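Long-range contacts in peptidoglycan-N-acetylmuramic acid deacetylase PdaA (Bacillus subtilis, PDB 1W1B), which removes acetyl groups from N-acetylmuramic acid in peptidoglycan, leading to the muramic delta-lactam of the spore cortex, and is required for germination: residues F92-F97 / F120-L125; G116-H121 / Y155-R160. All coordinates share one frame; numbering follows the deposited sequence.

Contact 1: F92-F97 / F120-L125; sequences FVTGHF and FHHPDL. With CD (cadmium ion), chain D; CD (cadmium ion), chain C.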
ATOM      1  N   PHE A  92       0.408   0.198   5.160  1.00 20.70           N
ATOM      2  CA  PHE A  92      -0.153   1.535   5.346  1.00 20.75           C
ATOM      3  C   PHE A  92      -1.205   1.424   6.438  1.00 21.42           C
ATOM      4  O   PHE A  92      -2.282   0.842   6.244  1.00 21.17           O
ATOM      5  CB  PHE A  92      -0.734   2.048   4.016  1.00 19.43           C
ATOM      6  CG  PHE A  92       0.335   2.416   2.997  1.00 18.99           C
ATOM      7  CD1 PHE A  92       0.901   3.690   2.984  1.00 20.55           C
ATOM      8  CD2 PHE A  92       0.787   1.478   2.065  1.00 20.48           C
ATOM      9  CE1 PHE A  92       1.904   4.040   2.053  1.00 17.68           C
ATOM     10  CE2 PHE A  92       1.788   1.808   1.134  1.00 19.05           C
ATOM     11  CZ  PHE A  92       2.344   3.095   1.131  1.00 20.13           C
ATOM     12  N   VAL A  93      -0.875   1.981   7.602  1.00 22.09           N
ATOM     13  CA  VAL A  93      -1.752   1.888   8.758  1.00 21.40           C
ATOM     14  C   VAL A  93      -2.460   3.169   9.175  1.00 21.66           C
ATOM     15  O   VAL A  93      -1.996   4.282   8.898  1.00 22.68           O
ATOM     16  CB  VAL A  93      -0.964   1.310   9.985  1.00 21.64           C
ATOM     17  CG1 VAL A  93      -0.400  -0.061   9.627  1.00 19.50           C
ATOM     18  CG2 VAL A  93       0.176   2.266  10.409  1.00 20.28           C
ATOM     19  N   THR A  94      -3.611   3.001   9.818  1.00 23.23           N
ATOM     20  CA  THR A  94      -4.361   4.146  10.316  1.00 24.62           C
ATOM     21  C   THR A  94      -4.060   4.292  11.804  1.00 24.78           C
ATOM     22  O   THR A  94      -3.399   3.428  12.393  1.00 22.76           O
ATOM     23  CB  THR A  94      -5.879   3.983  10.151  1.00 20.99           C
ATOM     24  OG1 THR A  94      -6.332   2.880  10.953  1.00 22.74           O
ATOM     25  CG2 THR A  94      -6.245   3.791   8.664  1.00 20.39           C
ATOM     26  N   GLY A  95      -4.560   5.384  12.390  1.00 26.10           N
ATOM     27  CA  GLY A  95      -4.349   5.663  13.799  1.00 25.21           C
ATOM     28  C   GLY A  95      -5.048   4.623  14.635  1.00 26.66           C
ATOM     29  O   GLY A  95      -4.489   4.141  15.630  1.00 24.61           O
ATOM     30  N   HIS A  96      -6.267   4.266  14.235  1.00 27.14           N
ATOM     31  CA  HIS A  96      -7.000   3.246  14.972  1.00 28.96           C
ATOM     32  C   HIS A  96      -6.263   1.912  14.941  1.00 26.95           C
ATOM     33  O   HIS A  96      -6.241   1.197  15.941  1.00 26.67           O
ATOM     34  CB  HIS A  96      -8.421   3.017  14.421  1.00 31.24           C
ATOM     35  CG  HIS A  96      -9.092   1.800  15.002  1.00 36.32           C
ATOM     36  ND1 HIS A  96      -9.188   0.600  14.323  1.00 38.18           N
ATOM     37  CD2 HIS A  96      -9.605   1.569  16.239  1.00 36.41           C
ATOM     38  CE1 HIS A  96      -9.723  -0.314  15.115  1.00 36.96           C
ATOM     39  NE2 HIS A  96      -9.985   0.248  16.283  1.00 37.02           N
ATOM     40  N   PHE A  97      -5.671   1.575  13.798  1.00 24.82           N
ATOM     41  CA  PHE A  97      -4.970   0.305  13.697  1.00 22.13           C
ATOM     42  C   PHE A  97      -3.770   0.258  14.621  1.00 21.86           C
ATOM     43  O   PHE A  97      -3.575  -0.716  15.341  1.00 21.41           O
ATOM     44  CB  PHE A  97      -4.490   0.035  12.275  1.00 20.14           C
ATOM     45  CG  PHE A  97      -3.878  -1.332  12.108  1.00 21.17           C
ATOM     46  CD1 PHE A  97      -4.688  -2.453  11.938  1.00 20.76           C
ATOM     47  CD2 PHE A  97      -2.496  -1.508  12.184  1.00 21.85           C
ATOM     48  CE1 PHE A  97      -4.130  -3.737  11.845  1.00 24.47           C
ATOM     49  CE2 PHE A  97      -1.918  -2.794  12.094  1.00 23.01           C
ATOM     50  CZ  PHE A  97      -2.740  -3.905  11.925  1.00 24.70           C
ATOM     51  N   PHE A 120      -4.351   9.256  10.506  1.00 26.95           N
ATOM     52  CA  PHE A 120      -4.864   8.876  11.813  1.00 28.62           C
ATOM     53  C   PHE A 120      -6.327   8.467  11.852  1.00 28.75           C
ATOM     54  O   PHE A 120      -6.652   7.374  12.333  1.00 29.25           O
ATOM     55  CB  PHE A 120      -4.618   9.989  12.846  1.00 27.32           C
ATOM     56  CG  PHE A 120      -4.688   9.496  14.265  1.00 30.23           C
ATOM     57  CD1 PHE A 120      -5.898   9.463  14.949  1.00 30.37           C
ATOM     58  CD2 PHE A 120      -3.557   8.948  14.877  1.00 30.91           C
ATOM     59  CE1 PHE A 120      -5.986   8.880  16.218  1.00 32.31           C
ATOM     60  CE2 PHE A 120      -3.632   8.363  16.146  1.00 31.66           C
ATOM     61  CZ  PHE A 120      -4.848   8.326  16.816  1.00 32.13           C
ATOM     62  N   HIS A 121      -7.208   9.329  11.350  1.00 29.08           N
ATOM     63  CA  HIS A 121      -8.634   9.033  11.373  1.00 28.79           C
ATOM     64  C   HIS A 121      -9.183   8.535  10.052  1.00 28.45           C
ATOM     65  O   HIS A 121     -10.384   8.328   9.936  1.00 30.27           O
ATOM     66  CB  HIS A 121      -9.452  10.258  11.811  1.00 28.55           C
ATOM     67  CG  HIS A 121      -9.115  10.762  13.178  1.00 28.23           C
ATOM     68  ND1 HIS A 121      -8.263  11.825  13.390  1.00 28.50           N
ATOM     69  CD2 HIS A 121      -9.513  10.348  14.404  1.00 28.26           C
ATOM     70  CE1 HIS A 121      -8.154  12.045  14.688  1.00 28.53           C
ATOM     71  NE2 HIS A 121      -8.902  11.162  15.324  1.00 28.99           N
ATOM     72  N   HIS A 122      -8.316   8.342   9.062  1.00 29.49           N
ATOM     73  CA  HIS A 122      -8.751   7.855   7.755  1.00 30.05           C
ATOM     74  C   HIS A 122      -9.853   8.759   7.168  1.00 31.04           C
ATOM     75  O   HIS A 122     -10.882   8.279   6.683  1.00 30.30           O
ATOM     76  CB  HIS A 122      -9.256   6.409   7.883  1.00 28.54           C
ATOM     77  CG  HIS A 122      -9.318   5.662   6.583  1.00 29.65           C
ATOM     78  ND1 HIS A 122     -10.483   5.506   5.862  1.00 30.03           N
ATOM     79  CD2 HIS A 122      -8.361   4.997   5.891  1.00 30.64           C
ATOM     80  CE1 HIS A 122     -10.243   4.778   4.786  1.00 29.72           C
ATOM     81  NE2 HIS A 122      -8.962   4.456   4.779  1.00 31.69           N
ATOM     82  N   PRO A 123      -9.651  10.086   7.211  1.00 32.30           N
ATOM     83  CA  PRO A 123     -10.662  11.000   6.663  1.00 33.32           C
ATOM     84  C   PRO A 123     -10.420  11.238   5.171  1.00 33.60           C
ATOM     85  O   PRO A 123      -9.430  10.769   4.608  1.00 34.86           O
ATOM     86  CB  PRO A 123     -10.419  12.277   7.453  1.00 32.08           C
ATOM     87  CG  PRO A 123      -8.895  12.298   7.496  1.00 33.80           C
ATOM     88  CD  PRO A 123      -8.555  10.845   7.859  1.00 32.26           C
ATOM     89  N   ASP A 124     -11.337  11.958   4.540  1.00 33.07           N
ATOM     90  CA  ASP A 124     -11.173  12.331   3.148  1.00 33.37           C
ATOM     91  C   ASP A 124     -10.302  13.575   3.310  1.00 34.10           C
ATOM     92  O   ASP A 124     -10.777  14.611   3.776  1.00 34.00           O
ATOM     93  CB  ASP A 124     -12.504  12.743   2.521  1.00 34.45           C
ATOM     94  CG  ASP A 124     -12.336  13.242   1.092  1.00 35.44           C
ATOM     95  OD1 ASP A 124     -11.256  13.767   0.748  1.00 35.82           O
ATOM     96  OD2 ASP A 124     -13.289  13.122   0.308  1.00 38.84           O
ATOM     97  N   LEU A 125      -9.029  13.469   2.945  1.00 35.45           N
ATOM     98  CA  LEU A 125      -8.092  14.579   3.085  1.00 33.23           C
ATOM     99  C   LEU A 125      -8.439  15.834   2.271  1.00 32.72           C
ATOM    100  O   LEU A 125      -7.927  16.913   2.567  1.00 29.24           O
ATOM    101  CB  LEU A 125      -6.674  14.100   2.731  1.00 33.45           C
ATOM    102  CG  LEU A 125      -6.093  12.966   3.603  1.00 32.94           C
ATOM    103  CD1 LEU A 125      -4.852  12.377   2.915  1.00 31.17           C
ATOM    104  CD2 LEU A 125      -5.771  13.482   5.006  1.00 27.22           C
TER
HETATM  105 CD    CD D1260      -8.991  11.215  17.898  0.50 32.18          CD
HETATM  106 CD    CD C1259      -8.342   2.448   3.590  0.50 23.97          CD
HETATM  107  O   HOH W   1      -7.985   0.508   1.689  1.00 25.90           O
HETATM  108  O   HOH W   2      -8.487   3.555   1.480  1.00 21.76           O
HETATM  109  O   HOH W   3      -8.073   0.890   5.423  1.00 28.07           O
HETATM  110  O   HOH W   4      -7.268  10.105  19.624  1.00 46.13           O
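The metal-binding loop of the NodB homology domain, which carries the His-Ser-x-x-His motif of family 4 esterases (here His118 to His122), leans on the start of helix 95-100, and Phe120 and His122 reach Gly95 and Thr94. Gly95 N donates to Phe120 O (2.9 Å), a rather bent bond of 132° whose donor is tilted from the carbonyl plane. Gly95 also approaches the Phe120 side chain: its CA sits over one face of the ring, 3.7 Å from the centroid, in a CH-pi contact that the missing side chain allows. Phe120 also packs on Glu136, Ser139 and Val140 of helix 130-148. Thr94 OG1, between the backbone N and carbonyl carbon (chi1 64°), caps the helix by accepting from Phe97 N at 3.2 Å, while the CG2 methyl meets the His122 ring obliquely, 3.7 Å from CD2. Replaced by an alanine, this threonine would lose both branches, which would probably leave Phe97 N without its capping acceptor and a gap beside CD2 of His122. His122 NE2 binds a cadmium ion at 2.4 Å. Well away from that ion, Phe120 CD1 lies over the centre of the His121 ring, whose NE2 binds a second cadmium at 2.6 Å.

Contact 2: G116-H121 / Y155-R160; sequences GNHSFH and YLRPPR. With CD (cadmium ion), chain C; CD (cadmium ion), chain D.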
ATOM      1  N   GLY A 116       3.815   2.372   6.422  1.00 21.10           N
ATOM      2  CA  GLY A 116       3.414   3.553   5.679  1.00 20.84           C
ATOM      3  C   GLY A 116       2.293   4.283   6.392  1.00 21.07           C
ATOM      4  O   GLY A 116       1.710   3.763   7.345  1.00 20.76           O
ATOM      5  N   ASN A 117       1.966   5.477   5.909  1.00 21.23           N
ATOM      6  CA  ASN A 117       0.946   6.297   6.536  1.00 20.44           C
ATOM      7  C   ASN A 117      -0.397   6.254   5.807  1.00 22.15           C
ATOM      8  O   ASN A 117      -0.486   6.555   4.605  1.00 20.52           O
ATOM      9  CB  ASN A 117       1.433   7.753   6.617  1.00 22.25           C
ATOM     10  CG  ASN A 117       0.828   8.513   7.798  1.00 23.96           C
ATOM     11  OD1 ASN A 117      -0.373   8.430   8.066  1.00 22.41           O
ATOM     12  ND2 ASN A 117       1.664   9.256   8.503  1.00 24.21           N
ATOM     13  N   HIS A 118      -1.445   5.887   6.539  1.00 21.92           N
ATOM     14  CA  HIS A 118      -2.785   5.845   5.963  1.00 22.82           C
ATOM     15  C   HIS A 118      -3.681   6.849   6.712  1.00 23.90           C
ATOM     16  O   HIS A 118      -4.912   6.771   6.631  1.00 23.49           O
ATOM     17  CB  HIS A 118      -3.354   4.417   6.054  1.00 21.04           C
ATOM     18  CG  HIS A 118      -4.419   4.119   5.042  1.00 21.50           C
ATOM     19  ND1 HIS A 118      -4.484   4.756   3.820  1.00 20.67           N
ATOM     20  CD2 HIS A 118      -5.430   3.214   5.049  1.00 22.70           C
ATOM     21  CE1 HIS A 118      -5.488   4.257   3.119  1.00 23.58           C
ATOM     22  NE2 HIS A 118      -6.077   3.321   3.842  1.00 23.24           N
ATOM     23  N   SER A 119      -3.032   7.789   7.417  1.00 24.51           N
ATOM     24  CA  SER A 119      -3.667   8.861   8.217  1.00 27.04           C
ATOM     25  C   SER A 119      -4.276   8.366   9.525  1.00 26.80           C
ATOM     26  O   SER A 119      -4.692   7.214   9.642  1.00 27.91           O
ATOM     27  CB  SER A 119      -4.749   9.609   7.430  1.00 24.21           C
ATOM     28  OG  SER A 119      -5.955   8.876   7.444  1.00 27.18           O
ATOM     29  N   PHE A 120      -4.351   9.256  10.506  1.00 26.95           N
ATOM     30  CA  PHE A 120      -4.864   8.876  11.813  1.00 28.62           C
ATOM     31  C   PHE A 120      -6.327   8.467  11.852  1.00 28.75           C
ATOM     32  O   PHE A 120      -6.652   7.374  12.333  1.00 29.25           O
ATOM     33  CB  PHE A 120      -4.618   9.989  12.846  1.00 27.32           C
ATOM     34  CG  PHE A 120      -4.688   9.496  14.265  1.00 30.23           C
ATOM     35  CD1 PHE A 120      -5.898   9.463  14.949  1.00 30.37           C
ATOM     36  CD2 PHE A 120      -3.557   8.948  14.877  1.00 30.91           C
ATOM     37  CE1 PHE A 120      -5.986   8.880  16.218  1.00 32.31           C
ATOM     38  CE2 PHE A 120      -3.632   8.363  16.146  1.00 31.66           C
ATOM     39  CZ  PHE A 120      -4.848   8.326  16.816  1.00 32.13           C
ATOM     40  N   HIS A 121      -7.208   9.329  11.350  1.00 29.08           N
ATOM     41  CA  HIS A 121      -8.634   9.033  11.373  1.00 28.79           C
ATOM     42  C   HIS A 121      -9.183   8.535  10.052  1.00 28.45           C
ATOM     43  O   HIS A 121     -10.384   8.328   9.936  1.00 30.27           O
ATOM     44  CB  HIS A 121      -9.452  10.258  11.811  1.00 28.55           C
ATOM     45  CG  HIS A 121      -9.115  10.762  13.178  1.00 28.23           C
ATOM     46  ND1 HIS A 121      -8.263  11.825  13.390  1.00 28.50           N
ATOM     47  CD2 HIS A 121      -9.513  10.348  14.404  1.00 28.26           C
ATOM     48  CE1 HIS A 121      -8.154  12.045  14.688  1.00 28.53           C
ATOM     49  NE2 HIS A 121      -8.902  11.162  15.324  1.00 28.99           N
ATOM     50  N   TYR A 155       5.840   7.671   3.478  1.00 24.49           N
ATOM     51  CA  TYR A 155       4.993   7.227   2.357  1.00 24.84           C
ATOM     52  C   TYR A 155       3.530   7.432   2.715  1.00 24.31           C
ATOM     53  O   TYR A 155       3.104   7.153   3.834  1.00 24.12           O
ATOM     54  CB  TYR A 155       5.224   5.747   2.047  1.00 24.58           C
ATOM     55  CG  TYR A 155       6.632   5.455   1.603  1.00 24.24           C
ATOM     56  CD1 TYR A 155       7.118   5.949   0.391  1.00 23.72           C
ATOM     57  CD2 TYR A 155       7.489   4.690   2.405  1.00 24.28           C
ATOM     58  CE1 TYR A 155       8.438   5.680  -0.017  1.00 24.86           C
ATOM     59  CE2 TYR A 155       8.794   4.418   2.014  1.00 22.61           C
ATOM     60  CZ  TYR A 155       9.266   4.909   0.805  1.00 25.69           C
ATOM     61  OH  TYR A 155      10.557   4.602   0.418  1.00 29.19           O
ATOM     62  N   LEU A 156       2.750   7.915   1.766  1.00 24.52           N
ATOM     63  CA  LEU A 156       1.347   8.152   2.049  1.00 26.14           C
ATOM     64  C   LEU A 156       0.400   7.479   1.080  1.00 26.34           C
ATOM     65  O   LEU A 156       0.607   7.511  -0.132  1.00 29.90           O
ATOM     66  CB  LEU A 156       1.039   9.665   2.043  1.00 23.63           C
ATOM     67  CG  LEU A 156      -0.458  10.023   1.979  1.00 22.85           C
ATOM     68  CD1 LEU A 156      -1.126   9.715   3.322  1.00 20.58           C
ATOM     69  CD2 LEU A 156      -0.641  11.499   1.628  1.00 20.85           C
ATOM     70  N   ARG A 157      -0.628   6.843   1.623  1.00 26.26           N
ATOM     71  CA  ARG A 157      -1.670   6.278   0.787  1.00 25.61           C
ATOM     72  C   ARG A 157      -2.945   6.968   1.307  1.00 23.83           C
ATOM     73  O   ARG A 157      -3.376   6.736   2.436  1.00 22.24           O
ATOM     74  CB  ARG A 157      -1.775   4.766   0.921  1.00 24.12           C
ATOM     75  CG  ARG A 157      -2.803   4.216  -0.072  1.00 25.74           C
ATOM     76  CD  ARG A 157      -2.667   2.736  -0.268  1.00 26.10           C
ATOM     77  NE  ARG A 157      -1.600   2.364  -1.199  1.00 24.38           N
ATOM     78  CZ  ARG A 157      -1.046   1.159  -1.206  1.00 21.57           C
ATOM     79  NH1 ARG A 157      -1.454   0.252  -0.327  1.00 18.93           N
ATOM     80  NH2 ARG A 157      -0.116   0.849  -2.094  1.00 18.34           N
ATOM     81  N   PRO A 158      -3.535   7.858   0.491  1.00 26.00           N
ATOM     82  CA  PRO A 158      -4.748   8.608   0.848  1.00 27.17           C
ATOM     83  C   PRO A 158      -5.896   7.716   1.306  1.00 29.46           C
ATOM     84  O   PRO A 158      -6.167   6.680   0.691  1.00 28.46           O
ATOM     85  CB  PRO A 158      -5.106   9.345  -0.445  1.00 24.40           C
ATOM     86  CG  PRO A 158      -3.787   9.475  -1.147  1.00 27.74           C
ATOM     87  CD  PRO A 158      -3.143   8.135  -0.904  1.00 25.89           C
ATOM     88  N   PRO A 159      -6.570   8.095   2.405  1.00 30.15           N
ATOM     89  CA  PRO A 159      -7.692   7.285   2.880  1.00 32.39           C
ATOM     90  C   PRO A 159      -8.772   7.300   1.791  1.00 36.35           C
ATOM     91  O   PRO A 159      -9.019   8.345   1.178  1.00 37.75           O
ATOM     92  CB  PRO A 159      -8.126   8.013   4.144  1.00 31.89           C
ATOM     93  CG  PRO A 159      -6.856   8.619   4.648  1.00 29.03           C
ATOM     94  CD  PRO A 159      -6.225   9.149   3.376  1.00 30.34           C
ATOM     95  N   ARG A 160      -9.390   6.148   1.537  1.00 39.01           N
ATOM     96  CA  ARG A 160     -10.430   6.025   0.509  1.00 43.68           C
ATOM     97  C   ARG A 160      -9.890   6.177  -0.909  1.00 43.39           C
ATOM     98  O   ARG A 160     -10.663   6.184  -1.867  1.00 45.42           O
ATOM     99  CB  ARG A 160     -11.538   7.067   0.712  1.00 49.31           C
ATOM    100  CG  ARG A 160     -12.439   6.838   1.925  1.00 55.78           C
ATOM    101  CD  ARG A 160     -13.925   6.666   1.529  1.00 57.90           C
ATOM    102  NE  ARG A 160     -14.203   5.384   0.878  1.00 61.74           N
ATOM    103  CZ  ARG A 160     -14.367   5.210  -0.433  1.00 63.60           C
ATOM    104  NH1 ARG A 160     -14.290   6.238  -1.274  1.00 64.01           N
ATOM    105  NH2 ARG A 160     -14.608   3.993  -0.907  1.00 64.37           N
TER
HETATM  106 CD    CD C1259      -8.342   2.448   3.590  0.50 23.97          CD
HETATM  107 CD    CD D1260      -8.991  11.215  17.898  0.50 32.18          CD
HETATM  108  O   HOH W   2      -8.487   3.555   1.480  1.00 21.76           O
HETATM  109  O   HOH W   1      -7.985   0.508   1.689  1.00 25.90           O
HETATM  110  O   HOH W   3      -8.073   0.890   5.423  1.00 28.07           O
HETATM  111  O   HOH W   4      -7.268  10.105  19.624  1.00 46.13           O
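The imidazole of His118 meets the 155-160 segment through its edge: Arg157 O and Pro158 O lie near the ring plane, with a cadmium-bound water also in plane, Pro159 CA approaches obliquely, and the ring packs edge-to-face with that of His122. This is the metal site of the family 4 carbohydrate esterase fold, at the mouth of its distorted beta/alpha barrel. His118 ND1 donates to Arg157 O at 2.7 Å. The oxygen is almost exactly in the imidazole plane, but the donor stands 37° above the carbonyl plane. With ND1 giving its hydrogen to the backbone, NE2 on the other side of the ring is left to bind cadmium at 2.4 Å, and the carbonyl fixes the ring's rotation. With chi1 at -156°, the ring swings away from the backbone N and lies between the Arg157 carbonyl and the metal.

Next to His118 along the chain, at Asn117, a single parallel bridge ties strand 114-117 to strand 155-156 and so connects two parts of the barrel wall. Asn117 N donates to Tyr155 O (2.9 Å), and Asn117 O accepts from Arg157 N (3.0 Å) in a nearly straight bond of 171°. The Asn117 side chain turns back on its own segment: OD1 takes Ser119 N at 2.8 Å, an Asx turn, and ND2 reaches Leu137 O on helix 130-148. Pro159 CG packs against His118 O (3.3 Å) beside the Ser119 hydroxyl. The Arg157 guanidinium leads away from this contact to a salt bridge with Asp67, the probable proton acceptor, and to Thr65. At the end of the segment, Arg160 N donates to a cadmium-bound water at 2.7 Å.

How the contacts relate
Contacts 1 and 2 are joined by the strand pair 90-93 and 114-117, their centres about 6 Å apart. Val93 O and His118 N lie 2.9 Å apart and Val93 N and Gly116 O 3.1 Å, both probable hydrogen bonds. The segments 116-121 and 120-125 share Phe120 and His121, and each contact supplies one histidine to the same cadmium ion: His122 from contact 1, His118 from contact 2, with three waters completing the observed ligands. By nearest atoms, the side chain of His122 is about 6 Å from that of Asp67. The side chain of Arg157 is about 3 Å from that of Asp67. Pro159 also touches the loop of contact 1, its CB 3.1 Å from Pro123 O.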